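Local atomic coordinates of 2-hydroxychromene-2-carboxylate isomerase (Pseudomonas putida, PDB entry 2IMF), a protein that catalyses the reversible glutathione-dependent isomerisation of 2-hydroxychromene-2-carboxylate to trans-o-hydroxybenzylidenepyruvate in the naphthalene degradation pathway. Residues A[2-8]-A[31-37]; A[104-109]-A[129-135]. All coordinates share one frame; numbering follows the deposited sequence. Where two conformers were deposited one is given.

Overall arrangement
Interaction 1 comes first along the chain and is complete before interaction 2 opens. It pairs strands 2-7 and 31-36 in the four-stranded mixed sheet of the thioredoxin-like fold, with 31-36 at the outer edge of that sheet within the chain. Interaction 2 is more peripheral, setting helix 99-115 against the last turn of helix 125-133 and the residues just after it, and the two centres lie about 17 Å apart. Helix 99-115 links them: V106 CG2 packs 3.6 Å from F7 CZ and also meets the ring of Y34, while residues such as Y105 and V108 serve interaction 2. A layered order results, from sheet to helix to second helix, with the substrate and glutathione sites nearer interaction 1.

Interaction 1 of 2, residues A[2-8]-A[31-37]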
loop_
_atom_site.group_PDB
_atom_site.type_symbol
_atom_site.label_atom_id
_atom_site.label_comp_id
_atom_site.label_asym_id
_atom_site.label_seq_id
_atom_site.Cartn_x
_atom_site.Cartn_y
_atom_site.Cartn_z
ATOM N N ILE A 2 2.691 -5.442 23.847
ATOM C CA ILE A 2 3.938 -5.437 23.026
ATOM C C ILE A 2 3.688 -5.562 21.533
ATOM O O ILE A 2 3.000 -6.480 21.076
ATOM C CB ILE A 2 4.919 -6.595 23.413
ATOM C CG1 ILE A 2 5.430 -6.431 24.854
ATOM C CG2 ILE A 2 6.130 -6.580 22.572
ATOM C CD1 ILE A 2 6.100 -7.689 25.458
ATOM N N VAL A 3 4.322 -4.664 20.783
ATOM C CA VAL A 3 4.322 -4.761 19.290
ATOM C C VAL A 3 5.747 -4.963 18.801
ATOM O O VAL A 3 6.661 -4.232 19.231
ATOM C CB VAL A 3 3.717 -3.491 18.711
ATOM C CG1 VAL A 3 3.976 -3.348 17.223
ATOM C CG2 VAL A 3 2.216 -3.483 19.029
ATOM N N ASP A 4 5.990 -5.931 17.948
ATOM C CA ASP A 4 7.257 -6.070 17.286
ATOM C C ASP A 4 7.259 -5.213 16.011
ATOM O O ASP A 4 6.335 -5.315 15.204
ATOM C CB ASP A 4 7.493 -7.539 16.973
ATOM C CG ASP A 4 7.584 -8.412 18.256
ATOM O OD1 ASP A 4 7.885 -7.878 19.366
ATOM O OD2 ASP A 4 7.341 -9.603 18.153
ATOM N N PHE A 5 8.286 -4.403 15.864
ATOM C CA PHE A 5 8.444 -3.483 14.731
ATOM C C PHE A 5 9.690 -3.773 13.992
ATOM O O PHE A 5 10.798 -3.739 14.560
ATOM C CB PHE A 5 8.437 -2.094 15.334
ATOM C CG PHE A 5 8.693 -0.960 14.356
ATOM C CD1 PHE A 5 8.134 -0.912 13.062
ATOM C CD2 PHE A 5 9.425 0.161 14.817
ATOM C CE1 PHE A 5 8.349 0.182 12.211
ATOM C CE2 PHE A 5 9.652 1.265 13.950
ATOM C CZ PHE A 5 9.130 1.225 12.618
ATOM N N TYR A 6 9.521 -3.955 12.692
ATOM C CA TYR A 6 10.640 -4.289 11.802
ATOM C C TYR A 6 10.812 -3.156 10.814
ATOM O O TYR A 6 9.861 -2.752 10.149
ATOM C CB TYR A 6 10.356 -5.558 11.010
ATOM C CG TYR A 6 10.275 -6.756 11.887
ATOM C CD1 TYR A 6 9.091 -7.081 12.642
ATOM C CD2 TYR A 6 11.397 -7.499 12.091
ATOM C CE1 TYR A 6 9.043 -8.196 13.469
ATOM C CE2 TYR A 6 11.381 -8.660 12.986
ATOM C CZ TYR A 6 10.170 -8.935 13.622
ATOM O OH TYR A 6 10.143 -10.037 14.529
ATOM N N PHE A 7 12.006 -2.591 10.718
ATOM C CA PHE A 7 12.256 -1.415 9.888
ATOM C C PHE A 7 13.674 -1.526 9.303
ATOM O O PHE A 7 14.519 -2.305 9.791
ATOM C CB PHE A 7 12.130 -0.108 10.698
ATOM C CG PHE A 7 13.177 0.030 11.785
ATOM C CD1 PHE A 7 13.019 -0.579 13.014
ATOM C CD2 PHE A 7 14.353 0.680 11.552
ATOM C CE1 PHE A 7 13.997 -0.455 13.988
ATOM C CE2 PHE A 7 15.348 0.729 12.484
ATOM C CZ PHE A 7 15.128 0.165 13.728
ATOM N N ASP A 8 13.926 -0.713 8.269
ATOM C CA ASP A 8 15.268 -0.477 7.678
ATOM C C ASP A 8 15.329 1.050 7.546
ATOM O O ASP A 8 14.337 1.660 7.120
ATOM C CB ASP A 8 15.345 -1.198 6.315
ATOM C CG ASP A 8 16.711 -1.077 5.620
ATOM O OD1 ASP A 8 17.380 -0.012 5.778
ATOM O OD2 ASP A 8 17.059 -1.984 4.857
ATOM N N THR A 31 4.367 -0.759 24.414
ATOM C CA THR A 31 5.758 -1.234 24.394
ATOM C C THR A 31 6.140 -1.680 22.978
ATOM O O THR A 31 5.494 -2.571 22.434
ATOM C CB THR A 31 5.931 -2.443 25.266
ATOM O OG1 THR A 31 5.634 -2.065 26.630
ATOM C CG2 THR A 31 7.354 -2.993 25.220
ATOM N N ILE A 32 7.232 -1.137 22.443
ATOM C CA ILE A 32 7.698 -1.516 21.070
ATOM C C ILE A 32 8.958 -2.320 21.188
ATOM O O ILE A 32 9.938 -1.854 21.823
ATOM C CB ILE A 32 8.065 -0.276 20.245
ATOM C CG1 ILE A 32 6.859 0.656 20.077
ATOM C CG2 ILE A 32 8.595 -0.675 18.851
ATOM C CD1 ILE A 32 5.742 0.006 19.276
ATOM N N ARG A 33 9.003 -3.481 20.546
ATOM C CA ARG A 33 10.223 -4.220 20.372
ATOM C C ARG A 33 10.792 -3.889 18.960
ATOM O O ARG A 33 10.221 -4.326 17.924
ATOM C CB ARG A 33 9.998 -5.715 20.563
ATOM C CG ARG A 33 11.239 -6.516 20.390
ATOM C CD ARG A 33 11.003 -8.014 20.747
ATOM N NE ARG A 33 9.829 -8.196 21.600
ATOM C CZ ARG A 33 8.967 -9.219 21.527
ATOM N NH1 ARG A 33 9.116 -10.188 20.640
ATOM N NH2 ARG A 33 7.932 -9.265 22.336
ATOM N N TYR A 34 11.901 -3.154 18.908
ATOM C CA TYR A 34 12.484 -2.685 17.623
ATOM C C TYR A 34 13.406 -3.708 16.994
ATOM O O TYR A 34 14.201 -4.381 17.709
ATOM C CB TYR A 34 13.305 -1.447 17.866
ATOM C CG TYR A 34 12.513 -0.269 18.285
ATOM C CD1 TYR A 34 12.264 -0.064 19.655
ATOM C CD2 TYR A 34 11.976 0.649 17.369
ATOM C CE1 TYR A 34 11.535 1.037 20.097
ATOM C CE2 TYR A 34 11.246 1.743 17.822
ATOM C CZ TYR A 34 11.007 1.907 19.197
ATOM O OH TYR A 34 10.305 2.992 19.625
ATOM N N ASN A 35 13.318 -3.865 15.674
ATOM C CA ASN A 35 14.162 -4.755 14.955
ATOM C C ASN A 35 14.653 -4.067 13.671
ATOM O O ASN A 35 13.904 -3.965 12.708
ATOM C CB ASN A 35 13.364 -6.020 14.554
ATOM C CG ASN A 35 12.791 -6.790 15.776
ATOM O OD1 ASN A 35 13.495 -7.569 16.425
ATOM N ND2 ASN A 35 11.563 -6.489 16.118
ATOM N N ALA A 36 15.938 -3.716 13.630
ATOM C CA ALA A 36 16.538 -3.150 12.393
ATOM C C ALA A 36 16.977 -4.290 11.508
ATOM O O ALA A 36 17.752 -5.163 11.955
ATOM C CB ALA A 36 17.729 -2.237 12.704
ATOM N N ILE A 37 16.468 -4.326 10.264
ATOM C CA ILE A 37 16.774 -5.454 9.377
ATOM C C ILE A 37 17.103 -4.989 7.979
ATOM O O ILE A 37 16.838 -3.852 7.602
ATOM C CB ILE A 37 15.592 -6.489 9.233
ATOM C CG1 ILE A 37 14.301 -5.758 8.750
ATOM C CG2 ILE A 37 15.275 -7.073 10.617
ATOM C CD1 ILE A 37 13.151 -6.763 8.392
#
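Strands 2-7 and 31-36 pair in parallel to close the N-terminal beta-alpha-beta unit of the thioredoxin fold, their connection running through helix 12-28. Six backbone hydrogen bonds form the ladder, starting with V3 N to T31 O at 2.9 Å and finishing with I37 N to F7 O.

The rung at F5 is reinforced. F5 O accepts N35 N at 2.8 Å, nearly in line with its C=O, and also the side-chain amide, N35 ND2, at 3.3 Å. This second donor sits 65° out of the carbonyl plane, above it and not on a lone pair. With CG beside the backbone N, the N35 amide rises next to Y6 and stacks on its ring, the two planes only 13° apart. N35 CB is 3.5 Å from Y6 CD2, and the bond to F5 O limits how far the amide can turn. The Y6 hydroxyl reaches R163, which also forms a salt bridge with D4 OD2. D4 faces the R33 guanidinium too, but there the carboxylate lies over the flat group, no N-H points at it, and the close approach leaves the detail doubtful. Helix 147-162 packs against this face of the sheet.

V3, F5, F7, I32, Y34 and A36 line the opposite face, toward helices 12-28 and 99-115. F5 CD2 meets Y34 CD2 at 3.6 Å, with Y34 at the edge of the F5 ring. I32 CG2 touches F5 CB at 3.8 Å and also lies over the centre of the Y34 ring. Placing F7 CG between the backbone N and carbonyl carbon (chi1 65°) turns its ring across the neighbouring strand, where A36 CA makes a CH-pi contact 4.0 Å from the F7 ring centroid.

Interaction 2 of 2, residues A[104-109]-A[129-135]; sequences AYVNVV and VSEKLGW
S130 O takes the backbone N of W135 at 3.0 Å and a weak bond from G134 N, ending helix 125-133 in a Schellman motif. G134 supplies the positive phi, and the turn brings the W135 indole back toward Y105 on helix 99-115. The two ring planes are nearly parallel, 17° apart, but slid so far that they barely overlap, and the touch falls to Y105 CD1 and W135 CH2 at 3.4 Å. L133 CD1 fills the angle between them, in plane at the Y105 edge, 3.8 Å from Y105 CD1, and over a face of the indole. V129 CG1 approaches Y105 CE1, while the Y105 hydroxyl bonds M89 O on helix 87-92. Replacing Y105 with an alanine would probably leave W135, L133 and V129 facing a gap and M89 O without this donor. One turn on, V108 and the side chains of V129 and L133 point in opposite directions and slide past one another, V108 CG2 meeting the aliphatic CG of K132 at 3.6 Å. The axes of segments 104-109 and 129-133 pass 10.5 Å apart at 131°; both helices probably belong to the all-helical domain that kappa-class glutathione transferases, like DsbA, insert into the thioredoxin fold.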
loop_
_atom_site.group_PDB
_atom_site.type_symbol
_atom_site.label_atom_id
_atom_site.label_comp_id
_atom_site.label_asym_id
_atom_site.label_seq_id
_atom_site.Cartn_x
_atom_site.Cartn_y
_atom_site.Cartn_z
ATOM N N ALA A 104 15.202 5.877 21.474
ATOM C CA ALA A 104 15.856 7.147 21.242
ATOM C C ALA A 104 16.780 7.065 20.013
ATOM O O ALA A 104 16.775 7.977 19.202
ATOM C CB ALA A 104 16.652 7.594 22.459
ATOM N N TYR A 105 17.534 5.978 19.927
ATOM C CA TYR A 105 18.407 5.782 18.731
ATOM C C TYR A 105 17.546 5.775 17.462
ATOM O O TYR A 105 17.813 6.504 16.506
ATOM C CB TYR A 105 19.198 4.517 18.812
ATOM C CG TYR A 105 20.115 4.238 17.636
ATOM C CD1 TYR A 105 21.345 4.846 17.543
ATOM C CD2 TYR A 105 19.646 3.488 16.605
ATOM C CE1 TYR A 105 22.182 4.560 16.467
ATOM C CE2 TYR A 105 20.429 3.192 15.533
ATOM C CZ TYR A 105 21.724 3.767 15.456
ATOM O OH TYR A 105 22.550 3.475 14.412
ATOM N N VAL A 106 16.497 4.969 17.434
ATOM C CA VAL A 106 15.690 4.850 16.228
ATOM C C VAL A 106 15.106 6.223 15.908
ATOM O O VAL A 106 15.091 6.624 14.721
ATOM C CB VAL A 106 14.646 3.753 16.438
ATOM C CG1 VAL A 106 13.657 3.767 15.281
ATOM C CG2 VAL A 106 15.342 2.407 16.558
ATOM N N ASN A 107 14.585 6.974 16.902
ATOM C CA ASN A 107 14.043 8.269 16.627
ATOM C C ASN A 107 15.063 9.265 16.097
ATOM O O ASN A 107 14.810 9.977 15.140
ATOM C CB ASN A 107 13.372 8.823 17.932
ATOM C CG ASN A 107 12.098 8.074 18.331
ATOM O OD1 ASN A 107 11.470 7.387 17.520
ATOM N ND2 ASN A 107 11.731 8.181 19.613
ATOM N N VAL A 108 16.213 9.315 16.736
ATOM C CA VAL A 108 17.199 10.303 16.307
ATOM C C VAL A 108 17.701 9.988 14.886
ATOM O O VAL A 108 17.825 10.900 14.056
ATOM C CB VAL A 108 18.408 10.243 17.301
ATOM C CG1 VAL A 108 19.642 10.904 16.735
ATOM C CG2 VAL A 108 18.007 10.870 18.686
ATOM N N VAL A 109 17.922 8.706 14.573
ATOM C CA VAL A 109 18.452 8.360 13.255
ATOM C C VAL A 109 17.370 8.607 12.196
ATOM O O VAL A 109 17.631 9.187 11.130
ATOM C CB VAL A 109 18.977 6.935 13.182
ATOM C CG1 VAL A 109 19.398 6.535 11.770
ATOM C CG2 VAL A 109 20.159 6.760 14.127
ATOM N N VAL A 129 25.209 11.271 16.075
ATOM C CA VAL A 129 24.191 10.489 16.858
ATOM C C VAL A 129 24.716 10.185 18.266
ATOM O O VAL A 129 23.931 10.374 19.268
ATOM C CB VAL A 129 23.776 9.228 16.077
ATOM C CG1 VAL A 129 22.995 8.228 16.955
ATOM C CG2 VAL A 129 23.000 9.646 14.874
ATOM N N SER A 130 25.998 9.823 18.362
ATOM C CA SER A 130 26.598 9.594 19.697
ATOM C C SER A 130 26.454 10.800 20.580
ATOM O O SER A 130 26.107 10.679 21.786
ATOM C CB SER A 130 28.072 9.223 19.557
ATOM O OG SER A 130 28.219 7.964 18.919
ATOM N N GLU A 131 26.711 11.990 20.068
ATOM C CA GLU A 131 26.670 13.210 20.845
ATOM C C GLU A 131 25.264 13.374 21.363
ATOM O O GLU A 131 25.083 13.687 22.538
ATOM C CB GLU A 131 26.995 14.408 19.931
ATOM C CG GLU A 131 26.249 15.739 20.321
ATOM C CD GLU A 131 27.045 16.708 21.146
ATOM O OE1 GLU A 131 28.193 17.047 20.749
ATOM O OE2 GLU A 131 26.494 17.183 22.166
ATOM N N LYS A 132 24.263 13.158 20.525
ATOM C CA LYS A 132 22.868 13.279 20.935
ATOM C C LYS A 132 22.448 12.312 22.033
ATOM O O LYS A 132 21.633 12.679 22.921
ATOM C CB LYS A 132 21.974 13.084 19.680
ATOM C CG LYS A 132 20.525 13.167 19.899
ATOM C CD LYS A 132 20.070 14.571 20.324
ATOM C CE LYS A 132 18.588 14.524 20.706
ATOM N NZ LYS A 132 18.420 13.721 21.979
ATOM N N LEU A 133 22.937 11.090 21.949
ATOM C CA LEU A 133 22.519 10.034 22.850
ATOM C C LEU A 133 23.377 9.941 24.097
ATOM O O LEU A 133 23.083 9.119 24.973
ATOM C CB LEU A 133 22.544 8.678 22.133
ATOM C CG LEU A 133 21.533 8.613 20.983
ATOM C CD1 LEU A 133 21.619 7.291 20.422
ATOM C CD2 LEU A 133 20.062 8.877 21.565
ATOM N N GLY A 134 24.475 10.677 24.165
ATOM C CA GLY A 134 25.377 10.513 25.305
ATOM C C GLY A 134 26.240 9.284 25.245
ATOM O O GLY A 134 26.639 8.766 26.323
ATOM N N TRP A 135 26.588 8.805 24.041
ATOM C CA TRP A 135 27.406 7.665 23.843
ATOM C C TRP A 135 28.837 8.038 23.577
ATOM O O TRP A 135 29.139 9.199 23.294
ATOM C CB TRP A 135 26.906 6.891 22.630
ATOM C CG TRP A 135 25.604 6.199 22.826
ATOM C CD1 TRP A 135 24.895 6.013 24.005
ATOM C CD2 TRP A 135 24.875 5.491 21.810
ATOM N NE1 TRP A 135 23.760 5.270 23.732
ATOM C CE2 TRP A 135 23.749 4.919 22.402
ATOM C CE3 TRP A 135 25.090 5.280 20.450
ATOM C CZ2 TRP A 135 22.783 4.165 21.679
ATOM C CZ3 TRP A 135 24.139 4.538 19.722
ATOM C CH2 TRP A 135 23.026 3.964 20.348
#